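Local coordinates for mevalonate kinase, putative (Leishmania major, PDB 2HFS), which probably phosphorylates (R)-mevalonate with ATP to give (R)-5-phosphomevalonate, an early step of isoprenoid and sterol biosynthesis, as a member of the GHMP kinase family, at residues Asp158-Ala161 with Ala162-Gly166; Leu245-Leu248 with Met249-Asn252; Glu267-Val270 with Gln271-Thr275; Ser298-Gln301 with Arg302-Ile305. All coordinates share one frame; numbering follows the deposited sequence.

Contact 1: Asp158-Ala161 with Ala162-Gly166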
ATOM      1  N   ASP A 158       4.198   1.952  -3.833  1.00 15.15           N
ATOM      2  CA  ASP A 158       3.018   2.507  -3.173  1.00 15.74           C
ATOM      3  C   ASP A 158       2.258   3.453  -4.104  1.00 14.33           C
ATOM      4  O   ASP A 158       1.052   3.310  -4.271  1.00 13.75           O
ATOM      5  CB  ASP A 158       3.375   3.204  -1.859  1.00 15.10           C
ATOM      6  CG  ASP A 158       3.829   2.239  -0.779  1.00 19.55           C
ATOM      7  OD1 ASP A 158       4.089   1.030  -1.070  1.00 19.95           O
ATOM      8  OD2 ASP A 158       3.965   2.618   0.408  1.00 22.50           O
ATOM      9  N   ASN A 159       2.970   4.404  -4.713  1.00 14.15           N
ATOM     10  CA  ASN A 159       2.348   5.316  -5.670  1.00 12.99           C
ATOM     11  C   ASN A 159       1.793   4.600  -6.890  1.00 12.17           C
ATOM     12  O   ASN A 159       0.727   4.955  -7.391  1.00 12.94           O
ATOM     13  CB  ASN A 159       3.251   6.492  -6.078  1.00 12.47           C
ATOM     14  CG  ASN A 159       4.667   6.080  -6.419  1.00 15.38           C
ATOM     15  OD1 ASN A 159       5.532   5.972  -5.533  1.00 15.47           O
ATOM     16  ND2 ASN A 159       4.941   5.911  -7.713  1.00 13.38           N
ATOM     17  N   THR A 160       2.497   3.577  -7.354  1.00 12.29           N
ATOM     18  CA  THR A 160       2.053   2.883  -8.550  1.00 11.63           C
ATOM     19  C   THR A 160       0.741   2.124  -8.262  1.00 10.81           C
ATOM     20  O   THR A 160      -0.206   2.166  -9.056  1.00 10.80           O
ATOM     21  CB  THR A 160       3.177   1.953  -9.083  1.00 12.56           C
ATOM     22  OG1 THR A 160       4.319   2.745  -9.467  1.00 14.10           O
ATOM     23  CG2 THR A 160       2.753   1.318 -10.401  1.00 13.43           C
ATOM     24  N   ALA A 161       0.663   1.442  -7.120  1.00 12.89           N
ATOM     25  CA  ALA A 161      -0.578   0.778  -6.720  1.00 11.83           C
ATOM     26  C   ALA A 161      -1.709   1.795  -6.505  1.00 11.48           C
ATOM     27  O   ALA A 161      -2.849   1.585  -6.928  1.00 10.50           O
ATOM     28  CB  ALA A 161      -0.354  -0.023  -5.417  1.00 13.96           C
ATOM     29  N   ALA A 162      -1.391   2.890  -5.824  1.00 10.80           N
ATOM     30  CA  ALA A 162      -2.378   3.935  -5.566  1.00  9.52           C
ATOM     31  C   ALA A 162      -2.924   4.585  -6.859  1.00 10.82           C
ATOM     32  O   ALA A 162      -4.112   4.921  -6.944  1.00  9.56           O
ATOM     33  CB  ALA A 162      -1.792   4.982  -4.616  1.00  9.92           C
ATOM     34  N   THR A 163      -2.072   4.738  -7.864  0.50 10.06           N
ATOM     35  CA  THR A 163      -2.494   5.356  -9.124  0.50 12.86           C
ATOM     36  C   THR A 163      -3.295   4.407 -10.013  0.50 11.37           C
ATOM     37  O   THR A 163      -4.316   4.803 -10.589  0.50 11.74           O
ATOM     38  CB  THR A 163      -1.293   5.870  -9.923  0.50 11.01           C
ATOM     39  OG1 THR A 163      -0.360   4.801 -10.100  0.50 16.45           O
ATOM     40  CG2 THR A 163      -0.518   6.905  -9.138  0.50 12.44           C
ATOM     41  N   TYR A 164      -2.820   3.166 -10.131  1.00 12.44           N
ATOM     42  CA  TYR A 164      -3.390   2.204 -11.084  1.00 11.61           C
ATOM     43  C   TYR A 164      -4.368   1.200 -10.483  1.00 11.93           C
ATOM     44  O   TYR A 164      -5.211   0.699 -11.197  1.00 10.71           O
ATOM     45  CB  TYR A 164      -2.278   1.416 -11.829  1.00 12.03           C
ATOM     46  CG  TYR A 164      -1.384   2.267 -12.706  1.00 12.04           C
ATOM     47  CD1 TYR A 164      -1.809   2.689 -13.971  1.00 14.37           C
ATOM     48  CD2 TYR A 164      -0.134   2.695 -12.250  1.00 12.63           C
ATOM     49  CE1 TYR A 164      -0.986   3.489 -14.779  1.00 13.24           C
ATOM     50  CE2 TYR A 164       0.685   3.498 -13.030  1.00 13.55           C
ATOM     51  CZ  TYR A 164       0.254   3.895 -14.295  1.00 14.72           C
ATOM     52  OH  TYR A 164       1.072   4.686 -15.056  1.00 15.33           O
ATOM     53  N   GLY A 165      -4.226   0.871  -9.199  1.00 11.21           N
ATOM     54  CA  GLY A 165      -5.002  -0.217  -8.577  1.00 12.99           C
ATOM     55  C   GLY A 165      -4.701  -1.600  -9.157  1.00 13.62           C
ATOM     56  O   GLY A 165      -3.816  -1.746 -10.010  1.00 14.01           O
ATOM     57  N   GLY A 166      -5.428  -2.610  -8.683  1.00 15.45           N
ATOM     58  CA  GLY A 166      -5.326  -3.976  -9.220  1.00 16.41           C
ATOM     59  C   GLY A 166      -4.079  -4.706  -8.746  1.00 15.08           C
ATOM     60  O   GLY A 166      -3.443  -4.281  -7.800  1.00 16.44           O
TER

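Contact 2: Leu245-Leu248 with Met249-Asn252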
ATOM      1  N   LEU A 245      -2.967 -20.228  -4.243  1.00 17.20           N
ATOM      2  CA  LEU A 245      -2.439 -18.907  -3.980  1.00 15.89           C
ATOM      3  C   LEU A 245      -2.242 -18.725  -2.477  1.00 15.46           C
ATOM      4  O   LEU A 245      -1.210 -18.216  -2.043  1.00 14.49           O
ATOM      5  CB  LEU A 245      -3.351 -17.817  -4.553  1.00 15.79           C
ATOM      6  CG  LEU A 245      -2.751 -16.405  -4.443  1.00 17.23           C
ATOM      7  CD1 LEU A 245      -1.620 -16.197  -5.436  1.00 16.79           C
ATOM      8  CD2 LEU A 245      -3.819 -15.320  -4.598  1.00 16.45           C
ATOM      9  N   GLY A 246      -3.218 -19.172  -1.696  1.00 13.88           N
ATOM     10  CA  GLY A 246      -3.168 -19.065  -0.237  1.00 14.15           C
ATOM     11  C   GLY A 246      -2.039 -19.862   0.396  1.00 13.30           C
ATOM     12  O   GLY A 246      -1.290 -19.361   1.238  1.00 11.39           O
ATOM     13  N   GLN A 247      -1.921 -21.124  -0.011  1.00 13.71           N
ATOM     14  CA  GLN A 247      -0.811 -21.960   0.418  1.00 13.25           C
ATOM     15  C   GLN A 247       0.570 -21.314   0.158  1.00 11.77           C
ATOM     16  O   GLN A 247       1.471 -21.416   0.998  1.00 12.46           O
ATOM     17  CB  GLN A 247      -0.913 -23.354  -0.212  1.00 12.78           C
ATOM     18  CG  GLN A 247       0.084 -24.382   0.374  1.00 22.34           C
ATOM     19  CD  GLN A 247       0.334 -24.217   1.878  1.00 24.69           C
ATOM     20  OE1 GLN A 247      -0.612 -24.181   2.698  1.00 27.86           O
ATOM     21  NE2 GLN A 247       1.618 -24.112   2.245  1.00 29.22           N
ATOM     22  N   LEU A 248       0.716 -20.652  -0.984  1.00 12.43           N
ATOM     23  CA  LEU A 248       1.953 -19.969  -1.375  1.00 10.75           C
ATOM     24  C   LEU A 248       2.236 -18.752  -0.493  1.00 11.26           C
ATOM     25  O   LEU A 248       3.380 -18.513  -0.108  1.00 10.39           O
ATOM     26  CB  LEU A 248       1.907 -19.567  -2.860  1.00 11.71           C
ATOM     27  CG  LEU A 248       1.990 -20.732  -3.871  1.00 11.72           C
ATOM     28  CD1 LEU A 248       1.310 -20.379  -5.163  1.00 11.61           C
ATOM     29  CD2 LEU A 248       3.439 -21.169  -4.117  1.00 13.52           C
HETATM   30  N   MSE A 249       1.187 -17.997  -0.173  1.00 12.37           N
HETATM   31  CA  MSE A 249       1.294 -16.920   0.806  1.00 11.83           C
HETATM   32  C   MSE A 249       1.829 -17.451   2.140  1.00 10.95           C
HETATM   33  O   MSE A 249       2.694 -16.843   2.751  1.00 10.68           O
HETATM   34  CB  MSE A 249      -0.062 -16.216   1.006  1.00 12.59           C
HETATM   35  CG  MSE A 249      -0.442 -15.263  -0.127  1.00 12.64           C
HETATM   36 SE   MSE A 249      -2.297 -14.805   0.047  1.00 19.75          SE
HETATM   37  CE  MSE A 249      -2.169 -13.566   1.557  1.00 13.01           C
ATOM     38  N   ASN A 250       1.321 -18.592   2.590  1.00 10.38           N
ATOM     39  CA  ASN A 250       1.828 -19.222   3.821  1.00  9.33           C
ATOM     40  C   ASN A 250       3.311 -19.551   3.709  1.00  8.37           C
ATOM     41  O   ASN A 250       4.100 -19.338   4.643  1.00  9.37           O
ATOM     42  CB  ASN A 250       1.024 -20.492   4.137  1.00  9.53           C
ATOM     43  CG  ASN A 250      -0.362 -20.187   4.633  1.00  9.97           C
ATOM     44  OD1 ASN A 250      -0.633 -19.070   5.059  1.00  9.80           O
ATOM     45  ND2 ASN A 250      -1.251 -21.188   4.600  1.00 11.32           N
ATOM     46  N   ALA A 251       3.686 -20.064   2.540  1.00  8.16           N
ATOM     47  CA  ALA A 251       5.069 -20.432   2.280  1.00  8.94           C
ATOM     48  C   ALA A 251       5.935 -19.189   2.305  1.00  7.68           C
ATOM     49  O   ALA A 251       7.049 -19.217   2.831  1.00  9.07           O
ATOM     50  CB  ALA A 251       5.187 -21.136   0.934  1.00  8.25           C
ATOM     51  N   ASN A 252       5.418 -18.109   1.725  1.00  8.68           N
ATOM     52  CA  ASN A 252       6.118 -16.833   1.726  1.00  8.64           C
ATOM     53  C   ASN A 252       6.311 -16.300   3.130  1.00  7.35           C
ATOM     54  O   ASN A 252       7.408 -15.863   3.470  1.00  7.20           O
ATOM     55  CB  ASN A 252       5.379 -15.777   0.865  1.00  9.36           C
ATOM     56  CG  ASN A 252       6.289 -14.596   0.428  1.00 10.30           C
ATOM     57  OD1 ASN A 252       5.860 -13.764  -0.376  1.00 11.13           O
ATOM     58  ND2 ASN A 252       7.522 -14.519   0.947  1.00  9.65           N
TER

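Contact 3: Glu267-Val270 with Gln271-Thr275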
ATOM      1  N   GLU A 267       2.922 -13.237  14.293  1.00  9.73           N
ATOM      2  CA  GLU A 267       2.706 -14.684  14.354  1.00 10.09           C
ATOM      3  C   GLU A 267       1.316 -15.022  14.931  1.00 10.50           C
ATOM      4  O   GLU A 267       0.599 -15.878  14.403  1.00 10.63           O
ATOM      5  CB  GLU A 267       3.831 -15.344  15.157  1.00 10.89           C
ATOM      6  CG  GLU A 267       5.168 -15.303  14.435  1.00 10.68           C
ATOM      7  CD  GLU A 267       5.108 -15.938  13.050  1.00 13.13           C
ATOM      8  OE1 GLU A 267       4.639 -17.107  12.925  1.00 10.73           O
ATOM      9  OE2 GLU A 267       5.533 -15.270  12.082  1.00 11.42           O
ATOM     10  N   SER A 268       0.922 -14.317  15.983  1.00 10.43           N
ATOM     11  CA  SER A 268      -0.382 -14.536  16.627  1.00 13.11           C
ATOM     12  C   SER A 268      -1.545 -14.317  15.647  1.00 12.82           C
ATOM     13  O   SER A 268      -2.464 -15.148  15.529  1.00 14.44           O
ATOM     14  CB  SER A 268      -0.522 -13.635  17.858  1.00 11.31           C
ATOM     15  OG  SER A 268      -1.824 -13.720  18.399  1.00 16.91           O
ATOM     16  N   ILE A 269      -1.466 -13.219  14.915  1.00 11.54           N
ATOM     17  CA  ILE A 269      -2.447 -12.880  13.889  1.00 11.02           C
ATOM     18  C   ILE A 269      -2.531 -13.964  12.807  1.00 10.35           C
ATOM     19  O   ILE A 269      -3.615 -14.505  12.554  1.00  7.82           O
ATOM     20  CB  ILE A 269      -2.137 -11.486  13.281  1.00 10.78           C
ATOM     21  CG1 ILE A 269      -2.192 -10.392  14.357  1.00 12.07           C
ATOM     22  CG2 ILE A 269      -3.103 -11.124  12.150  1.00  9.64           C
ATOM     23  CD1 ILE A 269      -1.628  -9.028  13.896  1.00  9.69           C
ATOM     24  N   VAL A 270      -1.397 -14.296  12.190  1.00  9.73           N
ATOM     25  CA  VAL A 270      -1.431 -15.275  11.093  1.00 11.77           C
ATOM     26  C   VAL A 270      -1.952 -16.661  11.542  1.00 11.89           C
ATOM     27  O   VAL A 270      -2.702 -17.304  10.809  1.00 11.34           O
ATOM     28  CB  VAL A 270      -0.133 -15.345  10.254  1.00 12.63           C
ATOM     29  CG1 VAL A 270       0.191 -13.974   9.639  1.00 12.03           C
ATOM     30  CG2 VAL A 270       1.039 -15.916  11.037  1.00 14.20           C
ATOM     31  N   GLN A 271      -1.587 -17.082  12.751  1.00 11.53           N
ATOM     32  CA  GLN A 271      -2.067 -18.348  13.312  1.00 14.76           C
ATOM     33  C   GLN A 271      -3.608 -18.322  13.442  1.00 13.16           C
ATOM     34  O   GLN A 271      -4.304 -19.256  13.011  1.00 12.34           O
ATOM     35  CB  GLN A 271      -1.386 -18.617  14.661  1.00 14.88           C
ATOM     36  CG  GLN A 271      -1.810 -19.924  15.360  1.00 19.65           C
ATOM     37  CD  GLN A 271      -1.337 -20.013  16.805  1.00 21.82           C
ATOM     38  OE1 GLN A 271      -0.955 -21.093  17.268  1.00 26.94           O
ATOM     39  NE2 GLN A 271      -1.358 -18.881  17.519  1.00 27.95           N
ATOM     40  N   THR A 272      -4.142 -17.238  13.992  1.00 12.42           N
ATOM     41  CA  THR A 272      -5.606 -17.137  14.139  1.00 13.30           C
ATOM     42  C   THR A 272      -6.350 -17.062  12.801  1.00 12.89           C
ATOM     43  O   THR A 272      -7.420 -17.658  12.661  1.00 10.86           O
ATOM     44  CB  THR A 272      -5.983 -15.967  15.081  1.00 14.35           C
ATOM     45  OG1 THR A 272      -5.537 -16.287  16.399  1.00 14.62           O
ATOM     46  CG2 THR A 272      -7.504 -15.862  15.287  1.00 14.12           C
ATOM     47  N   CYS A 273      -5.781 -16.346  11.830  1.00 12.20           N
ATOM     48  CA  CYS A 273      -6.356 -16.293  10.487  1.00 12.88           C
ATOM     49  C   CYS A 273      -6.445 -17.702   9.864  1.00 13.60           C
ATOM     50  O   CYS A 273      -7.496 -18.088   9.339  1.00 13.29           O
ATOM     51  CB  CYS A 273      -5.558 -15.342   9.576  1.00 12.76           C
ATOM     52  SG  CYS A 273      -5.684 -13.581  10.012  1.00 12.10           S
ATOM     53  N   ARG A 274      -5.357 -18.471   9.933  1.00 13.08           N
ATOM     54  CA  ARG A 274      -5.360 -19.842   9.395  1.00 13.11           C
ATOM     55  C   ARG A 274      -6.372 -20.748  10.105  1.00 12.83           C
ATOM     56  O   ARG A 274      -7.098 -21.488   9.453  1.00 13.72           O
ATOM     57  CB  ARG A 274      -3.970 -20.465   9.452  1.00 13.09           C
ATOM     58  CG  ARG A 274      -2.958 -19.645   8.662  1.00  9.78           C
ATOM     59  CD  ARG A 274      -1.627 -20.306   8.462  1.00 15.98           C
ATOM     60  NE  ARG A 274      -0.701 -19.364   7.860  1.00 16.18           N
ATOM     61  CZ  ARG A 274       0.499 -19.048   8.353  1.00 20.00           C
ATOM     62  NH1 ARG A 274       0.964 -19.606   9.475  1.00 19.59           N
ATOM     63  NH2 ARG A 274       1.238 -18.177   7.704  1.00 15.70           N
ATOM     64  N   THR A 275      -6.398 -20.661  11.432  1.00 13.19           N
ATOM     65  CA  THR A 275      -7.342 -21.366  12.290  1.00 14.67           C
ATOM     66  C   THR A 275      -8.792 -21.162  11.868  1.00 14.58           C
ATOM     67  O   THR A 275      -9.577 -22.125  11.842  1.00 14.65           O
ATOM     68  CB  THR A 275      -7.143 -20.921  13.762  1.00 14.44           C
ATOM     69  OG1 THR A 275      -5.875 -21.401  14.237  1.00 16.69           O
ATOM     70  CG2 THR A 275      -8.177 -21.606  14.684  1.00 14.13           C
TER
HETATM   71  O   HOH W   1       3.437 -18.726  11.093  1.00 15.50           O

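Contact 4: Ser298-Gln301 with Arg302-Ile305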
ATOM      1  N   SER A 298     -14.293 -16.400   0.300  1.00 22.89           N
ATOM      2  CA  SER A 298     -15.546 -15.725  -0.009  1.00 24.18           C
ATOM      3  C   SER A 298     -15.767 -14.606   1.003  1.00 25.56           C
ATOM      4  O   SER A 298     -14.959 -14.422   1.908  1.00 25.95           O
ATOM      5  CB  SER A 298     -16.703 -16.717   0.079  1.00 24.19           C
ATOM      6  OG  SER A 298     -16.864 -17.176   1.409  1.00 25.55           O
ATOM      7  N   SER A 299     -16.866 -13.868   0.856  1.00 25.82           N
ATOM      8  CA  SER A 299     -17.228 -12.836   1.825  1.00 26.79           C
ATOM      9  C   SER A 299     -17.697 -13.443   3.148  1.00 27.22           C
ATOM     10  O   SER A 299     -17.397 -12.917   4.227  1.00 27.26           O
ATOM     11  CB  SER A 299     -18.304 -11.917   1.243  1.00 27.05           C
ATOM     12  OG  SER A 299     -18.315 -10.666   1.907  1.00 28.48           O
ATOM     13  N   ASP A 300     -18.437 -14.543   3.067  1.00 27.15           N
ATOM     14  CA  ASP A 300     -18.944 -15.221   4.268  1.00 28.91           C
ATOM     15  C   ASP A 300     -17.814 -15.753   5.168  1.00 27.46           C
ATOM     16  O   ASP A 300     -17.838 -15.576   6.388  1.00 27.09           O
ATOM     17  CB  ASP A 300     -19.910 -16.353   3.883  1.00 29.39           C
ATOM     18  CG  ASP A 300     -20.574 -17.006   5.093  1.00 33.50           C
ATOM     19  OD1 ASP A 300     -20.793 -16.314   6.117  1.00 36.95           O
ATOM     20  OD2 ASP A 300     -20.921 -18.213   5.106  1.00 38.06           O
ATOM     21  N   GLN A 301     -16.829 -16.398   4.555  1.00 26.93           N
ATOM     22  CA  GLN A 301     -15.712 -16.980   5.293  1.00 26.56           C
ATOM     23  C   GLN A 301     -14.816 -15.894   5.882  1.00 25.01           C
ATOM     24  O   GLN A 301     -14.132 -16.136   6.870  1.00 24.48           O
ATOM     25  CB  GLN A 301     -14.921 -17.954   4.409  1.00 26.91           C
ATOM     26  CG  GLN A 301     -15.740 -19.202   4.029  1.00 28.74           C
ATOM     27  CD  GLN A 301     -15.010 -20.144   3.084  1.00 28.42           C
ATOM     28  OE1 GLN A 301     -13.859 -20.525   3.325  1.00 29.09           O
ATOM     29  NE2 GLN A 301     -15.687 -20.537   2.015  1.00 29.42           N
ATOM     30  N   ARG A 302     -14.844 -14.705   5.273  1.00 23.97           N
ATOM     31  CA  ARG A 302     -14.186 -13.515   5.816  1.00 22.81           C
ATOM     32  C   ARG A 302     -14.820 -13.111   7.160  1.00 22.75           C
ATOM     33  O   ARG A 302     -14.106 -12.788   8.123  1.00 21.77           O
ATOM     34  CB  ARG A 302     -14.236 -12.374   4.780  1.00 24.01           C
ATOM     35  CG  ARG A 302     -13.424 -11.117   5.121  1.00 22.82           C
ATOM     36  CD  ARG A 302     -13.054 -10.248   3.919  1.00 20.84           C
ATOM     37  NE  ARG A 302     -14.231  -9.652   3.271  1.00 17.51           N
ATOM     38  CZ  ARG A 302     -14.193  -8.671   2.375  1.00 20.37           C
ATOM     39  NH1 ARG A 302     -13.035  -8.141   2.002  1.00 17.51           N
ATOM     40  NH2 ARG A 302     -15.318  -8.214   1.846  1.00 15.29           N
ATOM     41  N   ASP A 303     -16.153 -13.159   7.222  1.00 22.57           N
ATOM     42  CA  ASP A 303     -16.912 -12.903   8.452  1.00 22.96           C
ATOM     43  C   ASP A 303     -16.477 -13.811   9.601  1.00 21.58           C
ATOM     44  O   ASP A 303     -16.479 -13.398  10.761  1.00 20.48           O
ATOM     45  CB  ASP A 303     -18.411 -13.101   8.224  1.00 23.71           C
ATOM     46  CG  ASP A 303     -19.007 -12.071   7.291  1.00 26.54           C
ATOM     47  OD1 ASP A 303     -18.487 -10.940   7.234  1.00 28.50           O
ATOM     48  OD2 ASP A 303     -20.022 -12.297   6.589  1.00 29.22           O
ATOM     49  N   ALA A 304     -16.131 -15.051   9.263  1.00 20.52           N
ATOM     50  CA  ALA A 304     -15.635 -16.008  10.247  1.00 20.51           C
ATOM     51  C   ALA A 304     -14.232 -15.622  10.721  1.00 18.84           C
ATOM     52  O   ALA A 304     -13.929 -15.695  11.918  1.00 20.09           O
ATOM     53  CB  ALA A 304     -15.648 -17.435   9.678  1.00 20.95           C
ATOM     54  N   ILE A 305     -13.378 -15.209   9.789  1.00 17.57           N
ATOM     55  CA  ILE A 305     -12.026 -14.791  10.162  1.00 15.16           C
ATOM     56  C   ILE A 305     -12.051 -13.525  11.036  1.00 15.38           C
ATOM     57  O   ILE A 305     -11.364 -13.471  12.049  1.00 16.24           O
ATOM     58  CB  ILE A 305     -11.122 -14.616   8.926  1.00 16.25           C
ATOM     59  CG1 ILE A 305     -11.049 -15.929   8.138  1.00 12.95           C
ATOM     60  CG2 ILE A 305      -9.731 -14.114   9.359  1.00 11.59           C
ATOM     61  CD1 ILE A 305     -10.734 -15.766   6.691  1.00 16.71           C
TER
HETATM   62  O   HOH W   2     -16.688  -9.849   4.411  1.00 21.66           O

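Contact 1: Asp158-Ala161 with Ala162-Gly166
The ring of Tyr164 meets Thr160 one helical turn back: the carbonyl oxygen Thr160 O lies at the ring's edge near its plane, 3.2 Å from Tyr164 CD2, and the methyl Thr160 CG2 comes up to the same ring atom from the other side of the plane, 3.7 Å away. With Thr160 CG2 anti to the backbone N, the hydroxyl Thr160 OG1 is left beside that N, where it bonds to Gly156 O and to Asn140. The segments form the last turns of helix 157-164 in the N-terminal GHMP kinase domain, and i to i+4 bonds run from Ala162 N to Asp158 O up to Tyr164 N to Thr160 O. Gly165 then takes a positive phi of 64° while its N still donates to Ala161 O at 2.8 Å, and the chain passes directly into strand 166-172. In the conformer modelled here, one of two, Thr163 OG1 lies 2.8 Å from Thr160 O and 2.9 Å from Asn159 O; its single proton could go to either carbonyl, and Asn140 OD1 is a further, weak partner. Asp158 forms a salt bridge with Lys21, Asn159 bonds to Asn140, and Ala162 and Thr163 pack on Val120 of helix 114-130.

Contact 2: Leu245-Leu248 with Met249-Asn252
Helix 242-258 of the C-terminal GHMP kinase domain lays one flank on a beta sheet, and in its first half Leu245 and Met249, a turn apart, both face that way. Met249 is present as selenomethionine; its CG passes 3.6 Å from Leu245 O, and its SE, placed by chi1 -76° and an extended chi2, stands 4.1 Å from the same oxygen. Leu245 O also accepts from Met249 N at 3.0 Å, the first of four regular i to i+4 bonds that end with Asn252 N on Leu248 O at 2.8 Å. Beyond the helix, Leu245 and Met249 touch Leu295 of strand 291-296, and Phe25 of strand 17-25 meets Leu245, Leu248 and Met249, so this helix also reaches the sheet of the N-terminal half. On another flank, Gln247 and Asn250 bring their amides near each other across a turn, with Gln247 OE1 3.6 Å from Asn250 ND2 and the two planes 67° apart. Asn250 OD1 accepts from Ala281 N and, weakly, from Arg274 NE. Ala251 CB rests 3.4 Å from Leu248 O, and Leu248 and Ala251 share Ile229 of helix 216-239 as a neighbour.

Contact 3: Glu267-Val270 with Gln271-Thr275
Arg274 CG is anti to the carbonyl carbon (chi1 -59°) and the chain runs extended from CG to NE, which carries the guanidinium back alongside Val270; there Val270 CG2, placed between its backbone N and carbonyl carbon, meets it. The two side chains lie side by side and point the same way. Val270 CB and CG2 lie over one face of the guanidinium, off toward its rim, with Val270 CG2 4.0 Å from Arg274 NH1. Nearer the backbone, Arg274 CG passes 3.2 Å from Val270 O, which also accepts from Arg274 N in a nearly straight bond, N-H...O 168°. Water 1, at the guanidinium edge and in its plane, accepts from Arg274 NH1 at 3.1 Å and donates to Glu267 OE1 at 2.7 Å, so it bridges opposite charges that do not touch. Glu267 OE2 is bonded to Ser262 and His253, while Arg274 NH2 reaches Ala281 O. All of this lies on helix 264-275 of the C-terminal GHMP kinase domain, whose inner flank packs against helix 299-312 and strand 291-296. On that flank Ile269 CG2 touches Cys273 SG at 4.2 Å, and Cys273 continues onto Ile305 and Leu309. At the last turn Gln271 O takes two donors from Thr275: its N at 3.0 Å, and its OG1 at 2.9 Å from above the carbonyl plane.

Contact 4: Ser298-Gln301 with Arg302-Ile305
Backbone bonds of the first turn are long here: Arg302 N to Ser298 O measures 3.4 Å and is weak, and Asp303 N to Ser299 O measures 3.3 Å, while Ile305 N closes on Gln301 O at 3.2 Å. Ser298 is the N-cap, its OG accepting from Gln301 N at 3.2 Å in a nearly straight bond of 167°. On the flank toward the sheet, Arg302 extends from a CG anti to the backbone N (chi1 -172°) and then bends at chi3, which brings its guanidinium back near Ser299. Ser299 OG lies at the edge of that group, near its plane, 3.9 Å from Arg302 NH2. Water 2 fills the corner between the two residues: it accepts from Arg302 NE at 2.7 Å, donates to Ser299 O, and is also bonded to Ser299 OG. The arginine continues over the sheet, touching Tyr189, Val191 and Thr323, with a weak bond from NH1 to Leu190 O. Asp300 and Asp303, one turn apart, cross at about a right angle with carboxylate planes 70° apart, and Asp300 OD1 stands 4.1 Å from Asp303 OD2. These like charges would probably repel, but Asp303 OD1 has a salt bridge to Arg321, which should offset this. Ile305 CG1 and CD1 both lie against Gln301 O, and the side chain meets Ala296. The arrangement is that of a serine-capped helix start, where strand 291-296 gives way to helix 299-312 packed on the four-stranded antiparallel sheet of the C-terminal GHMP kinase domain.

From the N terminus the four contacts follow in series, each within a single helix; none encloses or crosses another, and none closes a long loop. Contact 1 ends helix 157-164 in the N-terminal domain and stands apart, its centre about 23 Å from that of contact 2. The other three lie in the C-terminal domain. Contacts 2 and 3 sit on consecutive helices that meet at Asn250 and Arg274 through a probable but weak hydrogen bond. Contact 3 joins contact 4 by packing, Cys273 SG on Ile305 CG2. Helices 242-258, 264-275 and 299-312 thus form a chain of neighbours, each touching strand 291-296 of the antiparallel sheet.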